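Local coordinates for protein tRNA (guanine-N(1)-)-methyltransferase (Aquifex aeolicus, PDB 1OY5) that probably methylates guanosine-37 of various tRNAs at N1, using S-adenosyl-L-methionine as the methyl donor and working as a homodimer, at residues R7-T12 / K107-I112; L65-I70 / G119-V124. All blocks are in the same frame, centred on the assembly; numbering follows the deposited sequence.

Contact 1. Residues R7-T12 / K107-I112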
loop_
_atom_site.group_PDB
_atom_site.type_symbol
_atom_site.label_atom_id
_atom_site.label_comp_id
_atom_site.label_asym_id
_atom_site.label_seq_id
_atom_site.Cartn_x
_atom_site.Cartn_y
_atom_site.Cartn_z
ATOM N N ARG A 7 -13.616 7.040 13.611
ATOM C CA ARG A 7 -12.935 8.231 13.095
ATOM C C ARG A 7 -11.400 8.066 12.942
ATOM O O ARG A 7 -10.722 7.615 13.870
ATOM C CB ARG A 7 -13.190 9.400 14.045
ATOM C CG ARG A 7 -14.593 9.881 14.132
ATOM C CD ARG A 7 -14.678 11.277 14.695
ATOM N NE ARG A 7 -16.021 11.848 14.651
ATOM C CZ ARG A 7 -17.046 11.445 15.400
ATOM N NH1 ARG A 7 -16.922 10.422 16.236
ATOM N NH2 ARG A 7 -18.229 12.048 15.294
ATOM N N PHE A 8 -10.887 8.426 11.767
ATOM C CA PHE A 8 -9.466 8.394 11.473
ATOM C C PHE A 8 -8.916 9.784 11.416
ATOM O O PHE A 8 -9.586 10.721 10.955
ATOM C CB PHE A 8 -9.189 7.757 10.107
ATOM C CG PHE A 8 -9.288 6.267 10.091
ATOM C CD1 PHE A 8 -8.289 5.475 10.645
ATOM C CD2 PHE A 8 -10.406 5.647 9.531
ATOM C CE1 PHE A 8 -8.401 4.077 10.639
ATOM C CE2 PHE A 8 -10.504 4.236 9.492
ATOM C CZ PHE A 8 -9.501 3.461 10.051
ATOM N N PHE A 9 -7.666 9.921 11.871
ATOM C CA PHE A 9 -6.965 11.200 11.847
ATOM C C PHE A 9 -5.632 10.913 11.195
ATOM O O PHE A 9 -4.843 10.154 11.719
ATOM C CB PHE A 9 -6.817 11.733 13.261
ATOM C CG PHE A 9 -8.115 11.920 13.945
ATOM C CD1 PHE A 9 -8.878 13.036 13.700
ATOM C CD2 PHE A 9 -8.618 10.949 14.781
ATOM C CE1 PHE A 9 -10.083 13.200 14.310
ATOM C CE2 PHE A 9 -9.850 11.103 15.374
ATOM C CZ PHE A 9 -10.574 12.213 15.132
ATOM N N VAL A 10 -5.366 11.498 10.041
ATOM C CA VAL A 10 -4.156 11.120 9.311
ATOM C C VAL A 10 -3.169 12.288 9.231
ATOM O O VAL A 10 -3.385 13.243 8.448
ATOM C CB VAL A 10 -4.498 10.652 7.875
ATOM C CG1 VAL A 10 -3.349 10.020 7.266
ATOM C CG2 VAL A 10 -5.609 9.694 7.888
ATOM N N LEU A 11 -2.098 12.201 10.020
ATOM C CA LEU A 11 -1.068 13.237 10.058
ATOM C C LEU A 11 -0.170 13.061 8.861
ATOM O O LEU A 11 0.492 12.079 8.738
ATOM C CB LEU A 11 -0.202 13.137 11.317
ATOM C CG LEU A 11 -0.643 13.804 12.612
ATOM C CD1 LEU A 11 -2.049 13.379 12.959
ATOM C CD2 LEU A 11 0.331 13.419 13.713
ATOM N N THR A 12 -0.095 14.083 8.033
ATOM C CA THR A 12 0.658 14.015 6.803
ATOM C C THR A 12 0.936 15.398 6.262
ATOM O O THR A 12 0.198 16.331 6.540
ATOM C CB THR A 12 -0.149 13.248 5.760
ATOM O OG1 THR A 12 0.406 13.463 4.471
ATOM C CG2 THR A 12 -1.491 13.859 5.581
ATOM N N LYS A 107 -12.024 -0.194 17.162
ATOM C CA LYS A 107 -11.705 1.082 17.799
ATOM C C LYS A 107 -12.649 2.218 17.417
ATOM O O LYS A 107 -13.539 2.046 16.600
ATOM C CB LYS A 107 -10.264 1.446 17.534
ATOM C CG LYS A 107 -9.399 0.412 18.138
ATOM C CD LYS A 107 -8.010 0.867 18.269
ATOM C CE LYS A 107 -7.272 -0.024 19.269
ATOM N NZ LYS A 107 -6.894 -1.208 18.553
ATOM N N GLU A 108 -12.479 3.344 18.085
ATOM C CA GLU A 108 -13.340 4.503 17.906
ATOM C C GLU A 108 -12.569 5.657 17.315
ATOM O O GLU A 108 -13.113 6.418 16.525
ATOM C CB GLU A 108 -13.942 4.965 19.257
ATOM C CG GLU A 108 -15.093 4.099 19.774
ATOM C CD GLU A 108 -15.567 4.480 21.165
ATOM O OE1 GLU A 108 -16.759 4.316 21.449
ATOM O OE2 GLU A 108 -14.769 4.931 22.006
ATOM N N ARG A 109 -11.303 5.783 17.721
ATOM C CA ARG A 109 -10.432 6.842 17.250
ATOM C C ARG A 109 -9.028 6.366 16.940
ATOM O O ARG A 109 -8.312 5.859 17.772
ATOM C CB ARG A 109 -10.359 7.954 18.304
ATOM C CG ARG A 109 -11.464 8.925 18.231
ATOM C CD ARG A 109 -11.736 9.577 19.558
ATOM N NE ARG A 109 -12.562 8.700 20.372
ATOM C CZ ARG A 109 -12.178 8.172 21.508
ATOM N NH1 ARG A 109 -10.977 8.454 21.984
ATOM N NH2 ARG A 109 -12.996 7.354 22.148
ATOM N N ILE A 110 -8.613 6.591 15.718
ATOM C CA ILE A 110 -7.291 6.183 15.288
ATOM C C ILE A 110 -6.622 7.361 14.628
ATOM O O ILE A 110 -7.214 8.058 13.823
ATOM C CB ILE A 110 -7.393 5.007 14.336
ATOM C CG1 ILE A 110 -8.080 3.853 15.031
ATOM C CG2 ILE A 110 -6.053 4.576 13.907
ATOM C CD1 ILE A 110 -8.341 2.695 14.178
ATOM N N MET A 111 -5.391 7.606 15.038
ATOM C CA MET A 111 -4.574 8.633 14.461
ATOM C C MET A 111 -3.418 7.883 13.851
ATOM O O MET A 111 -2.819 7.028 14.515
ATOM C CB MET A 111 -4.085 9.595 15.537
ATOM C CG MET A 111 -2.877 10.430 15.128
ATOM S SD MET A 111 -2.352 11.623 16.340
ATOM C CE MET A 111 -3.394 12.761 16.076
ATOM N N ILE A 112 -3.113 8.178 12.599
ATOM C CA ILE A 112 -2.024 7.543 11.887
ATOM C C ILE A 112 -1.027 8.610 11.507
ATOM O O ILE A 112 -1.348 9.531 10.786
ATOM C CB ILE A 112 -2.532 6.874 10.626
ATOM C CG1 ILE A 112 -3.581 5.829 10.951
ATOM C CG2 ILE A 112 -1.389 6.233 9.888
ATOM C CD1 ILE A 112 -4.280 5.320 9.701
#
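The strands 7-12 and 109-112 run side by side in the same direction, their axes 4.6 Å apart and only 14° from parallel, with Arg7 facing Arg109, Phe8 Ile110, Phe9 Met111 and Val10 Ile112. Five backbone hydrogen bonds join them: Arg7 binds through its N to Glu108 O and through its O to Ile110 N, Phe9 takes Ile110 O and Ile112 N in the same way, and Leu11 N closes the run on Ile112 O at 2.9 Å. On one face Phe8, with CG anti to its carbonyl carbon, lies alongside Ile110, and ring atom CE1 meets Ile110 CD1 at 3.8 Å. Phe8 CD1 also lies 4.1 Å from Ile112 CD1, so both isoleucine tips share one ring. On the reverse face Phe9 CE2 takes Arg109 CG at the ring edge, 3.9 Å away, while its CB rests near Met111 CB. Met111 has CG anti to the backbone N (chi1 161°) and bends at its last torsion, which carries CE to 3.5 Å from Leu11 CD1 as the two chains cross obliquely. At the start of strand 7-12 Arg7 NE turns to Glu37 OE1 in a salt bridge. Helix 143-155 covers the Phe8 and Ile112 face, helix 67-81 the Phe9 and Met111 face, and strand 36-42 bonds the far edge of strand 7-12. This is the core of a parallel alpha/beta sheet layered between helices, consistent with the alpha/beta-knot fold of the SPOUT methyltransferases.

Contact 2. Residues L65-I70 / G119-V124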
loop_
_atom_site.group_PDB
_atom_site.type_symbol
_atom_site.label_atom_id
_atom_site.label_comp_id
_atom_site.label_asym_id
_atom_site.label_seq_id
_atom_site.Cartn_x
_atom_site.Cartn_y
_atom_site.Cartn_z
ATOM N N LEU A 65 11.371 14.125 10.340
ATOM C CA LEU A 65 10.217 14.915 10.747
ATOM C C LEU A 65 10.386 15.348 12.158
ATOM O O LEU A 65 10.761 14.556 12.999
ATOM C CB LEU A 65 8.924 14.099 10.648
ATOM C CG LEU A 65 8.457 13.829 9.228
ATOM C CD1 LEU A 65 7.142 13.148 9.283
ATOM C CD2 LEU A 65 8.350 15.137 8.460
ATOM N N LYS A 66 10.079 16.601 12.426
ATOM C CA LYS A 66 10.232 17.161 13.769
ATOM C C LYS A 66 9.133 16.753 14.729
ATOM O O LYS A 66 8.022 16.403 14.304
ATOM C CB LYS A 66 10.265 18.684 13.691
ATOM C CG LYS A 66 11.401 19.246 12.811
ATOM C CD LYS A 66 11.353 20.751 12.794
ATOM C CE LYS A 66 11.572 21.302 14.203
ATOM N NZ LYS A 66 10.558 22.357 14.427
ATOM N N PRO A 67 9.430 16.800 16.021
ATOM C CA PRO A 67 8.442 16.458 17.061
ATOM C C PRO A 67 7.318 17.463 17.279
ATOM O O PRO A 67 6.154 17.077 17.480
ATOM C CB PRO A 67 9.288 16.375 18.331
ATOM C CG PRO A 67 10.711 16.327 17.853
ATOM C CD PRO A 67 10.762 17.076 16.583
ATOM N N GLU A 68 7.642 18.749 17.260
ATOM C CA GLU A 68 6.647 19.748 17.659
ATOM C C GLU A 68 5.320 19.614 16.943
ATOM O O GLU A 68 4.296 19.538 17.567
ATOM C CB GLU A 68 7.175 21.167 17.467
ATOM C CG GLU A 68 8.445 21.430 18.246
ATOM C CD GLU A 68 9.695 21.239 17.421
ATOM O OE1 GLU A 68 10.464 22.195 17.282
ATOM O OE2 GLU A 68 9.883 20.134 16.904
ATOM N N PRO A 69 5.354 19.629 15.615
ATOM C CA PRO A 69 4.126 19.666 14.815
ATOM C C PRO A 69 3.272 18.432 15.010
ATOM O O PRO A 69 2.039 18.521 15.080
ATOM C CB PRO A 69 4.646 19.788 13.380
ATOM C CG PRO A 69 6.015 20.259 13.517
ATOM C CD PRO A 69 6.562 19.680 14.777
ATOM N N ILE A 70 3.915 17.279 15.102
ATOM C CA ILE A 70 3.182 16.049 15.397
ATOM C C ILE A 70 2.573 16.082 16.805
ATOM O O ILE A 70 1.460 15.632 17.009
ATOM C CB ILE A 70 4.086 14.837 15.203
ATOM C CG1 ILE A 70 4.410 14.666 13.717
ATOM C CG2 ILE A 70 3.437 13.564 15.781
ATOM C CD1 ILE A 70 5.430 13.610 13.497
ATOM N N GLY A 119 12.742 9.487 8.573
ATOM C CA GLY A 119 11.958 9.061 9.706
ATOM C C GLY A 119 11.432 10.165 10.599
ATOM O O GLY A 119 11.463 11.349 10.254
ATOM N N VAL A 120 10.927 9.750 11.755
ATOM C CA VAL A 120 10.312 10.650 12.696
ATOM C C VAL A 120 11.164 10.743 13.926
ATOM O O VAL A 120 11.730 9.776 14.371
ATOM C CB VAL A 120 8.912 10.159 13.039
ATOM C CG1 VAL A 120 8.263 11.016 14.110
ATOM C CG2 VAL A 120 8.097 10.156 11.816
ATOM N N ASP A 121 11.290 11.930 14.476
ATOM C CA ASP A 121 12.094 12.075 15.662
ATOM C C ASP A 121 11.573 11.030 16.630
ATOM O O ASP A 121 10.357 10.896 16.800
ATOM C CB ASP A 121 11.960 13.483 16.214
ATOM C CG ASP A 121 12.669 13.670 17.542
ATOM O OD1 ASP A 121 13.792 14.194 17.564
ATOM O OD2 ASP A 121 12.162 13.364 18.637
ATOM N N GLU A 122 12.473 10.260 17.228
ATOM C CA GLU A 122 12.064 9.206 18.154
ATOM C C GLU A 122 11.134 9.657 19.272
ATOM O O GLU A 122 10.299 8.886 19.702
ATOM C CB GLU A 122 13.290 8.548 18.799
ATOM C CG GLU A 122 13.788 7.337 18.043
ATOM C CD GLU A 122 12.849 6.166 18.152
ATOM O OE1 GLU A 122 12.757 5.649 19.262
ATOM O OE2 GLU A 122 12.193 5.800 17.127
ATOM N N ARG A 123 11.280 10.885 19.751
ATOM C CA ARG A 123 10.491 11.343 20.886
ATOM C C ARG A 123 8.969 11.308 20.629
ATOM O O ARG A 123 8.144 11.471 21.535
ATOM C CB ARG A 123 10.947 12.739 21.295
ATOM C CG ARG A 123 12.359 12.777 21.848
ATOM C CD ARG A 123 12.982 14.167 21.855
ATOM N NE ARG A 123 13.251 14.655 20.503
ATOM C CZ ARG A 123 13.722 15.871 20.208
ATOM N NH1 ARG A 123 13.990 16.750 21.165
ATOM N NH2 ARG A 123 13.944 16.208 18.950
ATOM N N VAL A 124 8.601 11.104 19.377
ATOM C CA VAL A 124 7.207 11.026 19.021
ATOM C C VAL A 124 6.672 9.703 19.508
ATOM O O VAL A 124 5.473 9.574 19.818
ATOM C CB VAL A 124 7.044 11.107 17.516
ATOM C CG1 VAL A 124 5.686 10.644 17.080
ATOM C CG2 VAL A 124 7.296 12.542 17.066
#
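Two backbone hydrogen bonds grip Leu65 from both of its ends: Leu65 N gives to Gly119 O at 2.8 Å, and Leu65 O takes Asp121 N at 3.1 Å. Next to these bonds Ile70 CD1 meets Val120 CG1 tip to tip, 3.9 Å apart, and Ile70 CG2 lies against Val124 CG1 where the two side chains cross at about a right angle. Pro67 packs on Asp121, its CG 3.3 Å from Asp121 CG and over one face of the Arg123 guanidinium. Asp121, with CG anti to the backbone N (chi1 174°), is gripped side-on by Arg123: NE uses the syn lone pair of OD2, and NH2 meets OD1 from above the carboxylate plane. OD2 also accepts a hydrogen bond from Arg123 N, an Asx turn that leads into the 3-10 segment 122-124. An alanine in place of Asp121 would remove the carboxylate, and would probably cost the Asx turn and leave Arg123 less well oriented against Pro67. In the second shell, Thr183 N of the second subunit binds Asp121 OD1, and Pro185 O of that subunit accepts a bond from Arg123 NH1. Buried as they are, the opposite charges of Asp121 and Arg123 probably neutralise each other, while OD1 and NH1 also tie this loop to the second subunit.

Contacts 1 and 2 have centres about 17 Å apart, yet they touch: Leu11 CD2 of the strand pair packs on Ile70 CG2 of helix 67-81 at 3.7 Å. That helix leads out of contact 2 and lies on the Phe9 face of contact 1, and Ile113, which follows 107-112 directly, is touched by Leu11, Ile70 and Val124 alike. The chain between the two second segments carries Gly115, which probably binds S-adenosyl-L-methionine. The side chain of Ile112 lies about 8 Å from Gly115, and that of Val120 about 4 Å. Contact 1 thus sits in the sheet interior leading to the probable cofactor site, with contact 2 beside that site and against the second subunit.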